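PDB 2EPG: hypothetical protein TTHA1785 from Thermus thermophilus, which probably ligates RNA ends carrying a 2',3'-cyclic phosphate or 3'-phosphate to 5'-hydroxyl ends, using GTP and manganese, as an RtcB-family tRNA-splicing ligase. Local coordinates for residues V35-K40 with E468-G473; G96-G101 with Q291-A296; F105-G110 with A298-F303; E121-R126 with E317-V322; Y174-R179 with G330-Y335. All coordinates share one frame; numbering follows the deposited sequence.

Contact 1 (V35-K40 with E468-G473); sequences VFFASK and EGAGIG
F37, the last residue of strand 34-37, receives both A470 and I472, which lie before and after the turn that finishes helix 462-470. Along 468-473, E468 O accepts the backbone N of G471 at 3.0 Å, a bond that belongs to the closing turn of the helix. A470 comes next: its CB points toward the strand and meets F37 CD2 at 3.5 Å, approaching the ring obliquely, while its carbonyl O is taken by NZ of K399. At G471 the chain swings to a positive phi of 82°, a conformation where a side chain would collide with the carbonyl O of A470. The swing brings I472 back to the same aromatic ring. Its CG1 stands between the backbone N and the carbonyl carbon (chi1 58°), and the chain then runs out extended. CD1 thereby comes to rest 3.8 Å from the centroid of the F37 ring and only 11° off its normal, a CH-pi contact over the face. The two side chains reach each other from opposite directions. M73, A400 and V403 pack against I472, and L71 and P74 against F37, so the buried apolar cluster extends well past this pair. The arrangement illustrates a helix closed by a glycine Schellman motif, with the residues flanking the glycine packed on one aromatic ring of a neighbouring strand.

Contact 2 (G96-G101 with Q291-A296); sequences GVVSPG and QDYLQA
Y293 of helix 288-321 turns one ring face to P100 and its edge to V98, and these meetings form the tight half of the contact. P100 CG stands 3.9 Å from the centroid of the Y293 ring, 8° off the normal, a CH-pi contact almost exactly over the centre of one face. In the plane of the ring, V98 CG2 touches the edge at Y293 CD2, 3.6 Å away. The same methyl is shared with the next residue of the helix, L294 CD2, at 3.9 Å. Y293 reaches both partners because its CG lies opposite the backbone N (chi1 167°), which sends the ring toward strand 97-98 and the residues after it.

The hydroxyl end is held less directly. A water, HOH 1, lies 2.6 Å from Y293 OH, and the water donates to P100 O at 3.2 Å. A phenylalanine here lacks the hydroxyl, and the water would probably lose one of its anchors, weakening the bridge to P100 O. Q291, D292 and Q295 are partly exposed and find other partners; D292 forms salt bridges with K194 and R263. With Y260 also meeting the Y293 ring, the contact is a proline-on-tyrosine CH-pi packing beside the predicted active site, the Y293 side chain lying about 8 Å from that of N340, predicted to bind GMP.

Contact 3 (F105-G110 with A298-F303); sequences FDINCG and AAAANF
N108 meets A301 with its backbone in a left-handed conformation (phi 57°), and its side-chain amide donates to a carbonyl within the long helix 288-321. The bond from N108 ND2 to A301 O measures 2.9 Å and is moderately straight, with an N-H...O angle of 154°. The acceptor lies close to the amide plane, whereas the donor is tilted well out of the plane of the carbonyl. What puts the amide there is a first torsion that carries CG to the far side from the backbone N (chi1 -169°), combined with the turn itself. D106 to C109 form a type II beta turn, closed by the backbone bond from C109 N to D106 O at 3.0 Å, and N108 occupies its third position.

Such closeness depends on small helix residues. The CA atoms of N108 and A301 are 4.9 Å apart, and N108 CB lies 3.8 Å from A301 CB. Next to them, I107 CG2 rests on A300 CB at 4.0 Å. A leucine in place of N108 would remove the donated N-H, so A301 O would probably lose this mate and the turn one of its polar ties to the helix, another being the bond from N108 O to R308.

The loop holds D106, a predicted manganese ligand, whose OD2 binds the backbone N of S249. It sits between helix 288-321, strand 332-347, which N108 and C109 join through backbone bonds to N340 and H339, and helix 250-265, where V256 packs on I107 and L252 on A300.

Contact 4 (E121-R126 with E317-V322); sequences EDLLPR and EAFEKV
R126 reaches across to the end of helix 288-321 and provides the polar half of the contact. Its NH2 donates to V322 O at 2.9 Å, with an N-H...O angle of 148°, and the oxygen lies close to the guanidinium plane, at the edge of the group. The carbonyl receives the bond at a C=O...N angle of 123°. R126 CG is turned away from the carbonyl carbon (chi1 -47°), and the chain then runs extended from CG to NE, which delivers the guanidinium to V322. R126 CD also passes alongside, 3.6 Å from V322 O. A second interaction of the guanidinium is a cation-pi contact with F324, just beyond.

The apolar half is a single touch between the two segments. L123 CD1 approaches F319 CE1 at 4.1 Å, obliquely to the ring, the two side chains crossing at about a right angle. L130, V241 and L482 add to the apolar setting of L123, and V243 and H329 lie against F319.

The backbone frames both halves. R126 N binds L123 O at 2.8 Å, and R126 occupies the N-cap position of helix 127-137. V322, by contrast, is the first residue to leave helix 288-321. The chemistry therefore sets a cationic group against a carbonyl at a helix C-terminus, where the helix dipole would probably strengthen the attraction, beside a small buried leucine-phenylalanine contact.

Contact 5 (Y174-R179 with G330-Y335); sequences YPEDVR and GLRVLY
E176 and D177 face V333 chiefly through one bound water, HOH 2, and water-mediated bonding is the first kind of interaction here. The water donates to E176 OE2 at 2.8 Å and to D177 OD2 at 2.7 Å, while it accepts from V333 N at 2.7 Å. It thus links two carboxylates to a single backbone N-H of strand 332-347. E176 gets there with CG lodged between its backbone N and carbonyl carbon (chi1 65°) and the rest of the chain extended.

Van der Waals contact is the second kind. D177 OD2 lies against V333 CG2 at 3.6 Å, the two side chains crossing at about a right angle. Y174 CE2 approaches L331 O at 3.5 Å, L331 O lying oblique to the Y174 ring. E176 OE2 passes along the aliphatic part of R332, 3.8 Å from CD.

Charge is the third. E176 and R332 carry opposite signs, yet E176 OE2 stays 4.8 Å from R332 NE and the carboxylate and guanidinium planes are 86° apart. The firmer ionic partner belongs to D177, whose OD1 forms a salt bridge with R316 of helix 288-321 and also accepts from Q309. The same oxygen takes Y174 N, which comes from above the carboxylate plane. R316 additionally makes a cation-pi contact with Y174 and donates to L331 O.

The chemistry implies a mostly indirect join: a water and R316 of helix 288-321 both bridge loop and strand, and the arginine probably balances the charge of D177 at their interface.

Overall arrangement
Contacts 2, 3 and 4 are strung along one element, helix 288-321, which packs in turn against strand 97-98 and the loop after it, the loop before strand 110-119, and the region of helix 120-123. Contacts 2 and 3 are neighbours, centres about 13 Å apart, and touch through Y293 and I107; contact 4 lies about 43 Å from contact 2, between centres. Contact 5 touches contact 4 where L331 meets F319. Along the chain the segments of contacts 2 to 5 alternate, all inside the loop closed by contact 1. The long helix thus spans from the predicted manganese and GMP region to the periphery. Contact 1 stands apart, its centre about 27 to 39 Å from the others, joining early strand 34-37 to the end of helix 462-470.

Contact 1 (V35-K40 with E468-G473)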
# COMPACT_ATOMS: atom_id res chain seq x y z
N VAL A 35 15.86 -12.27 -5.53
CA VAL A 35 14.96 -13.39 -5.37
C VAL A 35 13.56 -12.92 -5.74
O VAL A 35 13.16 -11.83 -5.34
CB VAL A 35 14.95 -13.92 -3.91
CG1 VAL A 35 13.72 -14.79 -3.68
CG2 VAL A 35 16.22 -14.72 -3.62
N PHE A 36 12.83 -13.71 -6.52
CA PHE A 36 11.46 -13.34 -6.88
C PHE A 36 10.51 -14.51 -6.70
O PHE A 36 10.90 -15.67 -6.82
CB PHE A 36 11.36 -12.77 -8.31
CG PHE A 36 11.70 -13.75 -9.40
CD1 PHE A 36 13.02 -13.95 -9.80
CD2 PHE A 36 10.69 -14.45 -10.06
CE1 PHE A 36 13.33 -14.83 -10.83
CE2 PHE A 36 10.98 -15.34 -11.09
CZ PHE A 36 12.31 -15.53 -11.49
N PHE A 37 9.26 -14.20 -6.38
CA PHE A 37 8.25 -15.23 -6.18
C PHE A 37 7.33 -15.30 -7.39
O PHE A 37 6.88 -14.27 -7.89
CB PHE A 37 7.45 -14.93 -4.89
CG PHE A 37 8.32 -14.68 -3.68
CD1 PHE A 37 8.73 -13.39 -3.36
CD2 PHE A 37 8.76 -15.73 -2.90
CE1 PHE A 37 9.57 -13.16 -2.27
CE2 PHE A 37 9.60 -15.52 -1.80
CZ PHE A 37 10.01 -14.23 -1.49
N ALA A 38 7.06 -16.50 -7.87
CA ALA A 38 6.19 -16.63 -9.04
C ALA A 38 5.64 -18.03 -9.25
O ALA A 38 6.05 -18.99 -8.60
CB ALA A 38 6.94 -16.18 -10.28
N SER A 39 4.69 -18.13 -10.18
CA SER A 39 4.04 -19.40 -10.51
C SER A 39 4.68 -19.97 -11.76
O SER A 39 5.44 -19.28 -12.44
CB SER A 39 2.55 -19.18 -10.83
OG SER A 39 1.77 -18.95 -9.66
N LYS A 40 4.37 -21.23 -12.06
CA LYS A 40 4.88 -21.83 -13.27
C LYS A 40 4.23 -21.04 -14.39
O LYS A 40 4.81 -20.83 -15.45
CB LYS A 40 4.49 -23.31 -13.36
CG LYS A 40 5.40 -24.22 -12.53
CD LYS A 40 6.86 -23.95 -12.90
CE LYS A 40 7.83 -24.68 -11.98
NZ LYS A 40 9.22 -24.18 -12.20
N GLU A 468 0.61 -17.31 -1.43
CA GLU A 468 0.33 -18.31 -0.42
C GLU A 468 1.25 -19.51 -0.63
O GLU A 468 1.77 -20.08 0.33
CB GLU A 468 -1.14 -18.75 -0.45
CG GLU A 468 -1.45 -19.77 0.65
CD GLU A 468 -2.93 -19.97 0.92
OE1 GLU A 468 -3.67 -20.33 -0.04
OE2 GLU A 468 -3.35 -19.78 2.09
N GLY A 469 1.48 -19.88 -1.88
CA GLY A 469 2.35 -21.00 -2.17
C GLY A 469 3.78 -20.77 -1.69
O GLY A 469 4.42 -21.69 -1.19
N ALA A 470 4.27 -19.55 -1.85
CA ALA A 470 5.63 -19.23 -1.41
C ALA A 470 5.70 -19.11 0.11
O ALA A 470 6.77 -18.99 0.67
CB ALA A 470 6.11 -17.91 -2.08
N GLY A 471 4.55 -19.13 0.77
CA GLY A 471 4.53 -19.04 2.22
C GLY A 471 4.63 -17.63 2.79
O GLY A 471 4.85 -17.46 3.99
N ILE A 472 4.43 -16.61 1.96
CA ILE A 472 4.53 -15.24 2.45
C ILE A 472 3.21 -14.48 2.50
O ILE A 472 3.19 -13.25 2.44
CB ILE A 472 5.54 -14.43 1.61
CG1 ILE A 472 5.15 -14.42 0.13
CG2 ILE A 472 6.92 -15.03 1.77
CD1 ILE A 472 5.98 -13.42 -0.71
N GLY A 473 2.11 -15.21 2.63
CA GLY A 473 0.80 -14.58 2.70
C GLY A 473 -0.32 -15.59 2.81
O GLY A 473 -0.75 -16.16 1.80

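Contact 2 (G96-G101 with Q291-A296)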
# COMPACT_ATOMS: atom_id res chain seq x y z
N GLY A 96 24.19 2.69 2.48
CA GLY A 96 22.98 2.48 1.72
C GLY A 96 22.36 3.74 1.15
O GLY A 96 22.59 4.85 1.65
N VAL A 97 21.56 3.58 0.11
CA VAL A 97 20.93 4.71 -0.54
C VAL A 97 19.41 4.66 -0.44
O VAL A 97 18.83 3.65 -0.05
CB VAL A 97 21.30 4.76 -2.04
CG1 VAL A 97 22.78 5.05 -2.21
CG2 VAL A 97 20.93 3.43 -2.73
N VAL A 98 18.77 5.78 -0.77
CA VAL A 98 17.31 5.86 -0.79
C VAL A 98 16.96 6.35 -2.19
O VAL A 98 17.58 7.31 -2.69
CB VAL A 98 16.73 6.85 0.28
CG1 VAL A 98 17.36 8.24 0.15
CG2 VAL A 98 15.20 6.97 0.08
N SER A 99 16.00 5.70 -2.83
CA SER A 99 15.60 6.07 -4.18
C SER A 99 14.12 6.34 -4.37
O SER A 99 13.30 5.45 -4.16
CB SER A 99 16.02 5.00 -5.16
OG SER A 99 15.47 5.29 -6.43
N PRO A 100 13.75 7.56 -4.79
CA PRO A 100 12.34 7.90 -5.00
C PRO A 100 11.68 6.90 -5.95
O PRO A 100 10.50 6.57 -5.80
CB PRO A 100 12.40 9.30 -5.60
CG PRO A 100 13.64 9.88 -4.99
CD PRO A 100 14.62 8.72 -5.06
N GLY A 101 12.44 6.42 -6.92
CA GLY A 101 11.91 5.47 -7.87
C GLY A 101 11.61 4.14 -7.20
O GLY A 101 10.86 3.32 -7.74
N GLN A 291 18.37 12.50 3.39
CA GLN A 291 17.61 12.83 4.59
C GLN A 291 16.41 13.70 4.30
O GLN A 291 15.33 13.51 4.88
CB GLN A 291 18.51 13.55 5.59
CG GLN A 291 19.53 12.65 6.27
CD GLN A 291 18.88 11.73 7.27
OE1 GLN A 291 18.32 12.18 8.27
NE2 GLN A 291 18.92 10.43 7.00
N ASP A 292 16.57 14.67 3.40
CA ASP A 292 15.46 15.56 3.08
C ASP A 292 14.31 14.83 2.40
O ASP A 292 13.15 15.04 2.76
CB ASP A 292 15.92 16.71 2.19
CG ASP A 292 16.71 17.77 2.96
OD1 ASP A 292 17.20 18.71 2.32
OD2 ASP A 292 16.84 17.68 4.20
N TYR A 293 14.63 13.98 1.43
CA TYR A 293 13.60 13.23 0.73
C TYR A 293 12.85 12.33 1.69
O TYR A 293 11.61 12.22 1.64
CB TYR A 293 14.21 12.36 -0.39
CG TYR A 293 13.21 11.34 -0.94
CD1 TYR A 293 12.07 11.75 -1.63
CD2 TYR A 293 13.38 9.97 -0.69
CE1 TYR A 293 11.11 10.84 -2.06
CE2 TYR A 293 12.41 9.04 -1.11
CZ TYR A 293 11.28 9.48 -1.80
OH TYR A 293 10.31 8.57 -2.21
N LEU A 294 13.59 11.68 2.58
CA LEU A 294 12.97 10.78 3.55
C LEU A 294 12.00 11.55 4.42
O LEU A 294 10.91 11.07 4.72
CB LEU A 294 14.04 10.07 4.40
CG LEU A 294 14.69 8.86 3.71
CD1 LEU A 294 15.92 8.40 4.49
CD2 LEU A 294 13.66 7.72 3.60
N GLN A 295 12.39 12.77 4.82
CA GLN A 295 11.51 13.58 5.66
C GLN A 295 10.28 14.06 4.91
O GLN A 295 9.20 14.12 5.47
CB GLN A 295 12.27 14.78 6.22
CG GLN A 295 13.23 14.43 7.32
CD GLN A 295 14.23 15.54 7.58
OE1 GLN A 295 13.88 16.72 7.56
NE2 GLN A 295 15.47 15.17 7.84
N ALA A 296 10.46 14.41 3.64
CA ALA A 296 9.35 14.87 2.80
C ALA A 296 8.44 13.70 2.39
O ALA A 296 7.22 13.84 2.25
CB ALA A 296 9.92 15.56 1.54
O HOH W 1 8.82 8.89 -4.27

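Contact 3 (F105-G110 with A298-F303)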
# COMPACT_ATOMS: atom_id res chain seq x y z
N PHE A 105 5.81 7.14 -7.54
CA PHE A 105 5.30 8.50 -7.44
C PHE A 105 4.18 8.71 -6.45
O PHE A 105 4.21 9.69 -5.70
CB PHE A 105 4.96 9.04 -8.84
CG PHE A 105 6.18 9.57 -9.57
CD1 PHE A 105 7.14 8.69 -10.08
CD2 PHE A 105 6.45 10.94 -9.59
CE1 PHE A 105 8.36 9.18 -10.60
CE2 PHE A 105 7.66 11.43 -10.11
CZ PHE A 105 8.62 10.55 -10.60
N ASP A 106 3.21 7.81 -6.39
CA ASP A 106 2.15 8.01 -5.43
C ASP A 106 2.55 7.44 -4.06
O ASP A 106 2.22 6.32 -3.71
CB ASP A 106 0.84 7.39 -5.90
CG ASP A 106 -0.35 7.84 -5.04
OD1 ASP A 106 -1.51 7.55 -5.42
OD2 ASP A 106 -0.12 8.48 -3.99
N ILE A 107 3.28 8.25 -3.30
CA ILE A 107 3.75 7.89 -1.98
C ILE A 107 2.60 7.53 -1.07
O ILE A 107 1.65 8.29 -0.90
CB ILE A 107 4.59 9.02 -1.36
CG1 ILE A 107 5.81 9.26 -2.26
CG2 ILE A 107 5.04 8.64 0.08
CD1 ILE A 107 6.65 10.49 -1.88
N ASN A 108 2.73 6.35 -0.48
CA ASN A 108 1.73 5.78 0.42
C ASN A 108 0.37 5.64 -0.21
O ASN A 108 -0.65 5.82 0.45
CB ASN A 108 1.60 6.54 1.74
CG ASN A 108 0.75 5.76 2.77
OD1 ASN A 108 0.34 4.61 2.53
ND2 ASN A 108 0.48 6.39 3.92
N CYS A 109 0.35 5.37 -1.51
CA CYS A 109 -0.91 5.06 -2.17
C CYS A 109 -1.14 3.79 -1.35
O CYS A 109 -0.21 2.98 -1.18
CB CYS A 109 -0.69 4.68 -3.64
SG CYS A 109 -2.12 3.87 -4.44
N GLY A 110 -2.34 3.60 -0.82
CA GLY A 110 -2.56 2.43 -0.01
C GLY A 110 -4.00 2.01 0.09
O GLY A 110 -4.84 2.47 -0.67
N ALA A 298 7.97 11.03 4.19
CA ALA A 298 7.22 10.70 5.39
C ALA A 298 6.03 11.65 5.54
O ALA A 298 4.95 11.24 5.97
CB ALA A 298 8.12 10.80 6.63
N ALA A 299 6.24 12.92 5.20
CA ALA A 299 5.18 13.92 5.29
C ALA A 299 4.09 13.56 4.28
O ALA A 299 2.90 13.62 4.58
CB ALA A 299 5.73 15.33 5.01
N ALA A 300 4.50 13.16 3.09
CA ALA A 300 3.54 12.77 2.07
C ALA A 300 2.77 11.53 2.56
O ALA A 300 1.55 11.44 2.41
CB ALA A 300 4.27 12.47 0.77
N ALA A 301 3.48 10.58 3.15
CA ALA A 301 2.82 9.37 3.64
C ALA A 301 1.79 9.71 4.72
O ALA A 301 0.69 9.16 4.72
CB ALA A 301 3.87 8.38 4.19
N ASN A 302 2.13 10.61 5.63
CA ASN A 302 1.22 11.00 6.70
C ASN A 302 -0.02 11.67 6.12
O ASN A 302 -1.12 11.54 6.67
CB ASN A 302 1.92 11.94 7.69
CG ASN A 302 3.00 11.24 8.49
OD1 ASN A 302 3.86 11.88 9.14
ND2 ASN A 302 2.97 9.91 8.46
N PHE A 303 0.17 12.37 5.01
CA PHE A 303 -0.93 13.04 4.35
C PHE A 303 -1.85 11.97 3.78
O PHE A 303 -3.08 12.04 3.90
CB PHE A 303 -0.42 13.95 3.23
CG PHE A 303 -1.52 14.66 2.48
CD1 PHE A 303 -2.27 15.64 3.10
CD2 PHE A 303 -1.81 14.33 1.16
CE1 PHE A 303 -3.30 16.29 2.41
CE2 PHE A 303 -2.83 14.97 0.47
CZ PHE A 303 -3.58 15.95 1.10

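Contact 4 (E121-R126 with E317-V322)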
# COMPACT_ATOMS: atom_id res chain seq x y z
N GLU A 121 -27.73 -9.11 3.43
CA GLU A 121 -29.18 -9.00 3.51
C GLU A 121 -29.65 -7.65 4.04
O GLU A 121 -30.67 -7.11 3.59
CB GLU A 121 -29.77 -10.11 4.39
CG GLU A 121 -29.56 -11.54 3.86
CD GLU A 121 -28.14 -12.07 4.04
OE1 GLU A 121 -27.47 -11.64 5.01
OE2 GLU A 121 -27.70 -12.92 3.24
N ASP A 122 -28.90 -7.10 4.99
CA ASP A 122 -29.23 -5.81 5.60
C ASP A 122 -28.96 -4.64 4.69
O ASP A 122 -29.62 -3.60 4.78
CB ASP A 122 -28.42 -5.61 6.87
CG ASP A 122 -28.69 -6.66 7.92
OD1 ASP A 122 -27.77 -6.91 8.75
OD2 ASP A 122 -29.81 -7.23 7.93
N LEU A 123 -27.99 -4.80 3.81
CA LEU A 123 -27.57 -3.71 2.94
C LEU A 123 -28.28 -3.56 1.60
O LEU A 123 -28.66 -2.45 1.21
CB LEU A 123 -26.07 -3.84 2.66
CG LEU A 123 -25.49 -2.63 1.94
CD1 LEU A 123 -25.04 -1.65 3.01
CD2 LEU A 123 -24.32 -3.03 1.06
N LEU A 124 -28.44 -4.67 0.90
CA LEU A 124 -29.06 -4.70 -0.41
C LEU A 124 -30.28 -3.80 -0.60
O LEU A 124 -30.35 -3.05 -1.57
CB LEU A 124 -29.39 -6.15 -0.77
CG LEU A 124 -28.73 -6.69 -2.05
CD1 LEU A 124 -27.31 -6.17 -2.17
CD2 LEU A 124 -28.75 -8.21 -2.01
N PRO A 125 -31.25 -3.86 0.32
CA PRO A 125 -32.42 -2.99 0.11
C PRO A 125 -32.16 -1.47 0.13
O PRO A 125 -33.03 -0.69 -0.28
CB PRO A 125 -33.40 -3.46 1.20
CG PRO A 125 -32.52 -4.05 2.26
CD PRO A 125 -31.43 -4.75 1.48
N ARG A 126 -30.98 -1.06 0.58
CA ARG A 126 -30.64 0.37 0.62
C ARG A 126 -29.41 0.67 -0.25
O ARG A 126 -28.79 1.73 -0.13
CB ARG A 126 -30.34 0.82 2.05
CG ARG A 126 -31.36 0.36 3.08
CD ARG A 126 -31.19 1.15 4.35
NE ARG A 126 -31.60 0.40 5.53
CZ ARG A 126 -31.59 0.91 6.76
NH1 ARG A 126 -31.97 0.16 7.79
NH2 ARG A 126 -31.21 2.16 6.95
N GLU A 317 -20.45 8.60 7.67
CA GLU A 317 -21.53 9.58 7.53
C GLU A 317 -22.53 9.16 6.46
O GLU A 317 -23.73 9.42 6.57
CB GLU A 317 -20.98 10.97 7.19
CG GLU A 317 -20.07 11.55 8.26
CD GLU A 317 -19.61 12.97 7.94
OE1 GLU A 317 -19.41 13.27 6.74
OE2 GLU A 317 -19.45 13.78 8.89
N ALA A 318 -22.04 8.51 5.41
CA ALA A 318 -22.94 8.06 4.36
C ALA A 318 -23.84 6.92 4.85
O ALA A 318 -25.02 6.89 4.53
CB ALA A 318 -22.14 7.63 3.14
N PHE A 319 -23.30 5.98 5.62
CA PHE A 319 -24.13 4.87 6.10
C PHE A 319 -25.23 5.42 7.00
O PHE A 319 -26.40 5.05 6.86
CB PHE A 319 -23.30 3.84 6.86
CG PHE A 319 -22.63 2.81 5.98
CD1 PHE A 319 -23.03 1.48 6.03
CD2 PHE A 319 -21.60 3.16 5.11
CE1 PHE A 319 -22.41 0.50 5.22
CE2 PHE A 319 -20.98 2.20 4.30
CZ PHE A 319 -21.39 0.87 4.36
N GLU A 320 -24.85 6.32 7.90
CA GLU A 320 -25.80 6.92 8.82
C GLU A 320 -26.87 7.75 8.09
O GLU A 320 -28.04 7.72 8.45
CB GLU A 320 -25.03 7.77 9.83
CG GLU A 320 -24.26 6.95 10.82
CD GLU A 320 -23.10 7.69 11.44
OE1 GLU A 320 -23.07 8.93 11.34
OE2 GLU A 320 -22.22 7.02 12.04
N LYS A 321 -26.46 8.48 7.06
CA LYS A 321 -27.38 9.31 6.29
C LYS A 321 -28.52 8.47 5.70
O LYS A 321 -29.65 8.94 5.58
CB LYS A 321 -26.61 10.04 5.17
CG LYS A 321 -27.28 11.29 4.63
CD LYS A 321 -28.45 10.96 3.74
CE LYS A 321 -29.11 12.21 3.18
NZ LYS A 321 -30.32 11.87 2.37
N VAL A 322 -28.23 7.22 5.35
CA VAL A 322 -29.26 6.36 4.77
C VAL A 322 -29.99 5.48 5.77
O VAL A 322 -30.72 4.56 5.38
CB VAL A 322 -28.71 5.47 3.65
CG1 VAL A 322 -28.19 6.34 2.50
CG2 VAL A 322 -27.61 4.57 4.20

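Contact 5 (Y174-R179 with G330-Y335)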
# COMPACT_ATOMS: atom_id res chain seq x y z
N TYR A 174 -13.02 7.40 14.97
CA TYR A 174 -13.26 6.84 16.30
C TYR A 174 -11.88 6.80 16.94
O TYR A 174 -10.88 6.64 16.24
CB TYR A 174 -13.81 5.42 16.22
CG TYR A 174 -15.16 5.30 15.56
CD1 TYR A 174 -16.06 6.38 15.52
CD2 TYR A 174 -15.56 4.09 14.98
CE1 TYR A 174 -17.31 6.25 14.93
CE2 TYR A 174 -16.79 3.95 14.39
CZ TYR A 174 -17.67 5.02 14.36
OH TYR A 174 -18.89 4.85 13.77
N PRO A 175 -11.81 6.94 18.28
CA PRO A 175 -10.54 6.92 19.03
C PRO A 175 -9.65 5.73 18.68
O PRO A 175 -8.44 5.88 18.50
CB PRO A 175 -11.00 6.88 20.49
CG PRO A 175 -12.30 7.60 20.45
CD PRO A 175 -12.95 7.04 19.21
N GLU A 176 -10.26 4.56 18.55
CA GLU A 176 -9.50 3.35 18.24
C GLU A 176 -9.01 3.22 16.79
O GLU A 176 -8.20 2.34 16.50
CB GLU A 176 -10.34 2.11 18.60
CG GLU A 176 -11.60 1.94 17.74
CD GLU A 176 -12.04 0.48 17.59
OE1 GLU A 176 -12.19 -0.22 18.61
OE2 GLU A 176 -12.23 0.02 16.44
N ASP A 177 -9.46 4.09 15.88
CA ASP A 177 -9.05 3.96 14.48
C ASP A 177 -7.55 3.83 14.27
O ASP A 177 -7.10 2.99 13.50
CB ASP A 177 -9.55 5.14 13.65
CG ASP A 177 -11.05 5.09 13.43
OD1 ASP A 177 -11.59 6.07 12.89
OD2 ASP A 177 -11.68 4.08 13.77
N VAL A 178 -6.79 4.66 14.97
CA VAL A 178 -5.34 4.71 14.85
C VAL A 178 -4.61 3.41 15.14
O VAL A 178 -3.56 3.16 14.55
CB VAL A 178 -4.77 5.83 15.77
CG1 VAL A 178 -3.25 5.76 15.81
CG2 VAL A 178 -5.21 7.19 15.24
N ARG A 179 -5.15 2.60 16.05
CA ARG A 179 -4.56 1.32 16.44
C ARG A 179 -4.45 0.35 15.28
O ARG A 179 -3.60 -0.53 15.28
CB ARG A 179 -5.41 0.63 17.52
CG ARG A 179 -5.58 1.40 18.82
CD ARG A 179 -4.92 0.65 19.98
NE ARG A 179 -5.25 -0.78 19.93
CZ ARG A 179 -4.60 -1.72 20.62
NH1 ARG A 179 -4.96 -2.99 20.51
NH2 ARG A 179 -3.60 -1.38 21.40
N GLY A 330 -21.57 -0.22 12.84
CA GLY A 330 -20.34 -0.55 13.53
C GLY A 330 -19.12 -0.63 12.62
O GLY A 330 -18.34 -1.57 12.74
N LEU A 331 -18.95 0.34 11.72
CA LEU A 331 -17.82 0.37 10.79
C LEU A 331 -16.47 0.63 11.47
O LEU A 331 -16.11 1.77 11.77
CB LEU A 331 -18.07 1.42 9.71
CG LEU A 331 -19.01 0.96 8.59
CD1 LEU A 331 -19.67 2.16 7.90
CD2 LEU A 331 -18.22 0.11 7.60
N ARG A 332 -15.71 -0.43 11.71
CA ARG A 332 -14.42 -0.27 12.36
C ARG A 332 -13.31 -0.48 11.36
O ARG A 332 -13.51 -1.13 10.34
CB ARG A 332 -14.26 -1.29 13.49
CG ARG A 332 -15.37 -1.28 14.53
CD ARG A 332 -15.06 -2.30 15.61
NE ARG A 332 -16.23 -2.63 16.43
CZ ARG A 332 -16.23 -3.59 17.35
NH1 ARG A 332 -17.33 -3.83 18.06
NH2 ARG A 332 -15.13 -4.31 17.56
N VAL A 333 -12.14 0.09 11.66
CA VAL A 333 -10.99 -0.09 10.81
C VAL A 333 -10.42 -1.48 11.10
O VAL A 333 -9.98 -1.76 12.22
CB VAL A 333 -9.90 0.97 11.11
CG1 VAL A 333 -8.67 0.70 10.27
CG2 VAL A 333 -10.46 2.40 10.81
N LEU A 334 -10.46 -2.37 10.11
CA LEU A 334 -9.90 -3.71 10.27
C LEU A 334 -8.39 -3.48 10.18
O LEU A 334 -7.63 -3.87 11.07
CB LEU A 334 -10.41 -4.63 9.16
CG LEU A 334 -10.04 -6.11 9.31
CD1 LEU A 334 -11.07 -6.95 8.58
CD2 LEU A 334 -8.63 -6.36 8.78
N TYR A 335 -7.96 -2.83 9.10
CA TYR A 335 -6.55 -2.47 8.94
C TYR A 335 -6.40 -1.40 7.86
O TYR A 335 -7.32 -1.14 7.09
CB TYR A 335 -5.67 -3.68 8.59
CG TYR A 335 -4.25 -3.49 9.05
CD1 TYR A 335 -3.97 -3.25 10.40
CD2 TYR A 335 -3.18 -3.53 8.17
CE1 TYR A 335 -2.66 -3.05 10.84
CE2 TYR A 335 -1.87 -3.34 8.61
CZ TYR A 335 -1.63 -3.10 9.95
OH TYR A 335 -0.34 -2.91 10.39
O HOH W 2 -12.08 1.39 13.98